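Local coordinates for protein Dhd127_a (Synthetic construct, PDB 6DLM) that is a computationally designed helical hairpin that pairs with a partner chain, Dhd127_b, to form a de novo coiled-coil heterodimer, at residues 21-25 against 52-56. Numbering follows the deposited sequence. Where two conformers were deposited one is given.
Sequences LLERL and LHREL
L21 and L25 face L56 and L52 across two antiparallel helix turns whose axes come within 10.3 Å at 159° between their directions, with L25 CA 6.6 Å from L52 CA. Leucine packing makes up most of the contact, and no polar bond joins the two turns. L56 reaches between three side chains of the other helix: its CD2 lies 3.6 Å from L21 CB and equally near L22 CD2, while its other methyl, CD1, presses on L25 CD2 at a tight 3.5 Å. An alanine in place of L56 would probably open a gap between L21, L22 and L25, since both methyls that touch them would be gone. L25 and L52 run past each other in opposite directions, which brings L52 CD2 to 3.6 Å from L25 CA, hard against the backbone of the turn. The other branch of L52 packs against R24: CD1 sits 4.0 Å from R24 CZ, over the centre of one guanidinium face, while R24 NE is turned to a salt bridge with E28. The L25 side chain, its CG anti to the backbone N (chi1 170°), crosses that of H53 at about a right angle; L25 CD2 rests over one face of the H53 ring, offset toward the rim, in a CH-pi contact 4.1 Å from the centroid. L22, L25, H53 and L56 also pack on I22, Q29, K30 and L26 of the Dhd127_b chain, respectively, so the packing continues into the partner. The two turns belong to helices 3-37 and 44-73, the arms of an antiparallel helical hairpin, and their leucines form the apolar core packing of a coiled-coil bundle, here completed by the second chain of the heterodimer.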
ATOM      1  N   LEU A  21       0.348   1.833   6.519  1.00 12.57           N
ATOM      2  CA  LEU A  21      -0.418   0.594   6.600  1.00 13.90           C
ATOM      3  C   LEU A  21       0.261  -0.536   5.842  1.00 12.05           C
ATOM      4  O   LEU A  21       0.329  -1.655   6.308  1.00 12.59           O
ATOM      5  CB  LEU A  21      -1.791   0.789   5.978  1.00 13.98           C
ATOM      6  CG  LEU A  21      -2.918   1.351   6.818  1.00 37.85           C
ATOM      7  CD1 LEU A  21      -4.229   0.955   6.158  1.00 36.20           C
ATOM      8  CD2 LEU A  21      -2.862   0.806   8.233  1.00 35.66           C
ATOM      9  N   LEU A  22       0.752  -0.222   4.655  1.00 14.66           N
ATOM     10  CA  LEU A  22       1.446  -1.208   3.834  1.00 12.94           C
ATOM     11  C   LEU A  22       2.695  -1.675   4.576  1.00 17.68           C
ATOM     12  O   LEU A  22       2.955  -2.864   4.646  1.00 14.77           O
ATOM     13  CB  LEU A  22       1.872  -0.641   2.489  1.00 13.48           C
ATOM     14  CG  LEU A  22       0.744  -0.331   1.515  1.00 13.85           C
ATOM     15  CD1 LEU A  22       1.225   0.626   0.445  1.00 12.96           C
ATOM     16  CD2 LEU A  22       0.227  -1.613   0.890  1.00 19.01           C
ATOM     17  N   GLU A  23       3.443  -0.741   5.144  1.00 16.06           N
ATOM     18  CA  GLU A  23       4.633  -1.111   5.906  1.00 14.68           C
ATOM     19  C   GLU A  23       4.241  -2.004   7.098  1.00 17.47           C
ATOM     20  O   GLU A  23       4.950  -2.950   7.397  1.00 15.14           O
ATOM     21  CB  GLU A  23       5.413   0.128   6.359  1.00 12.58           C
ATOM     22  CG  GLU A  23       5.961   0.946   5.204  1.00 13.36           C
ATOM     23  CD  GLU A  23       6.549   2.287   5.628  1.00 20.37           C
ATOM     24  OE1 GLU A  23       7.594   2.666   5.085  1.00 23.44           O
ATOM     25  OE2 GLU A  23       5.967   2.961   6.493  1.00 18.49           O
ATOM     26  N   ARG A  24       3.123  -1.697   7.739  1.00 12.96           N
ATOM     27  CA  ARG A  24       2.634  -2.518   8.833  1.00 10.83           C
ATOM     28  C   ARG A  24       2.277  -3.930   8.356  1.00 16.45           C
ATOM     29  O   ARG A  24       2.639  -4.902   8.992  1.00 12.91           O
ATOM     30  CB  ARG A  24       1.407  -1.871   9.461  1.00 17.19           C
ATOM     31  CG  ARG A  24       0.794  -2.667  10.586  1.00 22.66           C
ATOM     32  CD  ARG A  24      -0.325  -1.871  11.234  1.00 33.53           C
ATOM     33  NE  ARG A  24      -1.365  -2.728  11.769  1.00 40.72           N
ATOM     34  CZ  ARG A  24      -2.611  -2.332  11.976  1.00 42.42           C
ATOM     35  NH1 ARG A  24      -2.968  -1.090  11.693  1.00 42.38           N
ATOM     36  NH2 ARG A  24      -3.497  -3.175  12.471  1.00 53.67           N
ATOM     37  N   LEU A  25       1.587  -4.042   7.223  1.00 12.27           N
ATOM     38  CA  LEU A  25       1.244  -5.343   6.686  1.00 11.40           C
ATOM     39  C   LEU A  25       2.491  -6.167   6.352  1.00 16.94           C
ATOM     40  O   LEU A  25       2.538  -7.348   6.671  1.00 14.20           O
ATOM     41  CB  LEU A  25       0.396  -5.168   5.430  1.00 12.80           C
ATOM     42  CG  LEU A  25       0.150  -6.423   4.595  1.00 10.61           C
ATOM     43  CD1 LEU A  25      -0.531  -7.494   5.421  1.00 14.68           C
ATOM     44  CD2 LEU A  25      -0.677  -6.093   3.366  1.00 14.82           C
ATOM     45  N   LEU A  52      -6.305  -6.243   7.623  1.00 22.79           N
ATOM     46  CA  LEU A  52      -5.376  -5.261   7.085  1.00 15.79           C
ATOM     47  C   LEU A  52      -5.510  -5.155   5.556  1.00 16.05           C
ATOM     48  O   LEU A  52      -5.537  -4.063   5.011  1.00 17.39           O
ATOM     49  CB  LEU A  52      -3.962  -5.665   7.466  1.00 19.10           C
ATOM     50  CG  LEU A  52      -2.871  -4.616   7.606  1.00 37.70           C
ATOM     51  CD1 LEU A  52      -3.370  -3.281   8.128  1.00 33.50           C
ATOM     52  CD2 LEU A  52      -1.810  -5.179   8.539  1.00 30.14           C
ATOM     53  N   HIS A  53      -5.615  -6.282   4.861  1.00 17.13           N
ATOM     54  CA  HIS A  53      -5.824  -6.232   3.427  1.00 14.57           C
ATOM     55  C   HIS A  53      -7.119  -5.484   3.093  1.00 17.95           C
ATOM     56  O   HIS A  53      -7.115  -4.640   2.217  1.00 24.77           O
ATOM     57  CB  HIS A  53      -5.947  -7.647   2.887  1.00 20.69           C
ATOM     58  CG  HIS A  53      -4.642  -8.270   2.528  1.00 21.03           C
ATOM     59  ND1 HIS A  53      -4.112  -8.204   1.259  1.00 22.54           N
ATOM     60  CD2 HIS A  53      -3.759  -8.977   3.270  1.00 17.52           C
ATOM     61  CE1 HIS A  53      -2.955  -8.837   1.238  1.00 26.63           C
ATOM     62  NE2 HIS A  53      -2.720  -9.318   2.445  1.00 22.46           N
ATOM     63  N   ARG A  54      -8.177  -5.747   3.846  1.00 25.35           N
ATOM     64  CA  ARG A  54      -9.470  -5.115   3.615  1.00 23.87           C
ATOM     65  C   ARG A  54      -9.356  -3.613   3.777  1.00 25.44           C
ATOM     66  O   ARG A  54      -9.794  -2.852   2.937  1.00 24.33           O
ATOM     67  CB  ARG A  54     -10.482  -5.635   4.638  0.83 26.40           C
ATOM     68  CG  ARG A  54     -11.937  -5.474   4.225  0.68 30.01           C
ATOM     69  CD  ARG A  54     -12.933  -5.657   5.375  0.43 44.65           C
ATOM     70  NE  ARG A  54     -12.556  -6.693   6.337  0.54 43.32           N
ATOM     71  CZ  ARG A  54     -12.348  -7.966   6.026  0.72 51.25           C
ATOM     72  NH1 ARG A  54     -12.008  -8.829   6.970  1.00 46.25           N
ATOM     73  NH2 ARG A  54     -12.461  -8.373   4.771  1.00 48.15           N
ATOM     74  N   GLU A  55      -8.672  -3.193   4.828  0.54 22.44           N
ATOM     75  CA  GLU A  55      -8.466  -1.778   5.073  0.54 21.89           C
ATOM     76  C   GLU A  55      -7.608  -1.130   3.978  0.54 22.67           C
ATOM     77  O   GLU A  55      -7.835   0.006   3.602  0.54 19.81           O
ATOM     78  CB  GLU A  55      -7.885  -1.557   6.465  0.54 25.74           C
ATOM     79  CG  GLU A  55      -8.821  -2.052   7.557  0.54 21.03           C
ATOM     80  CD  GLU A  55     -10.182  -1.368   7.511  0.54 27.24           C
ATOM     81  OE1 GLU A  55     -10.210  -0.129   7.540  0.54 38.82           O
ATOM     82  OE2 GLU A  55     -11.216  -2.061   7.453  0.54 20.48           O
ATOM     83  N   LEU A  56      -6.583  -1.843   3.524  1.00 20.34           N
ATOM     84  CA  LEU A  56      -5.722  -1.326   2.468  1.00 17.61           C
ATOM     85  C   LEU A  56      -6.478  -1.148   1.139  1.00 15.03           C
ATOM     86  O   LEU A  56      -6.326  -0.149   0.464  1.00 21.86           O
ATOM     87  CB  LEU A  56      -4.522  -2.245   2.285  1.00 24.81           C
ATOM     88  CG  LEU A  56      -3.419  -1.961   3.298  1.00 20.43           C
ATOM     89  CD1 LEU A  56      -2.511  -3.156   3.483  1.00 14.82           C
ATOM     90  CD2 LEU A  56      -2.642  -0.736   2.856  1.00 28.53           C
TER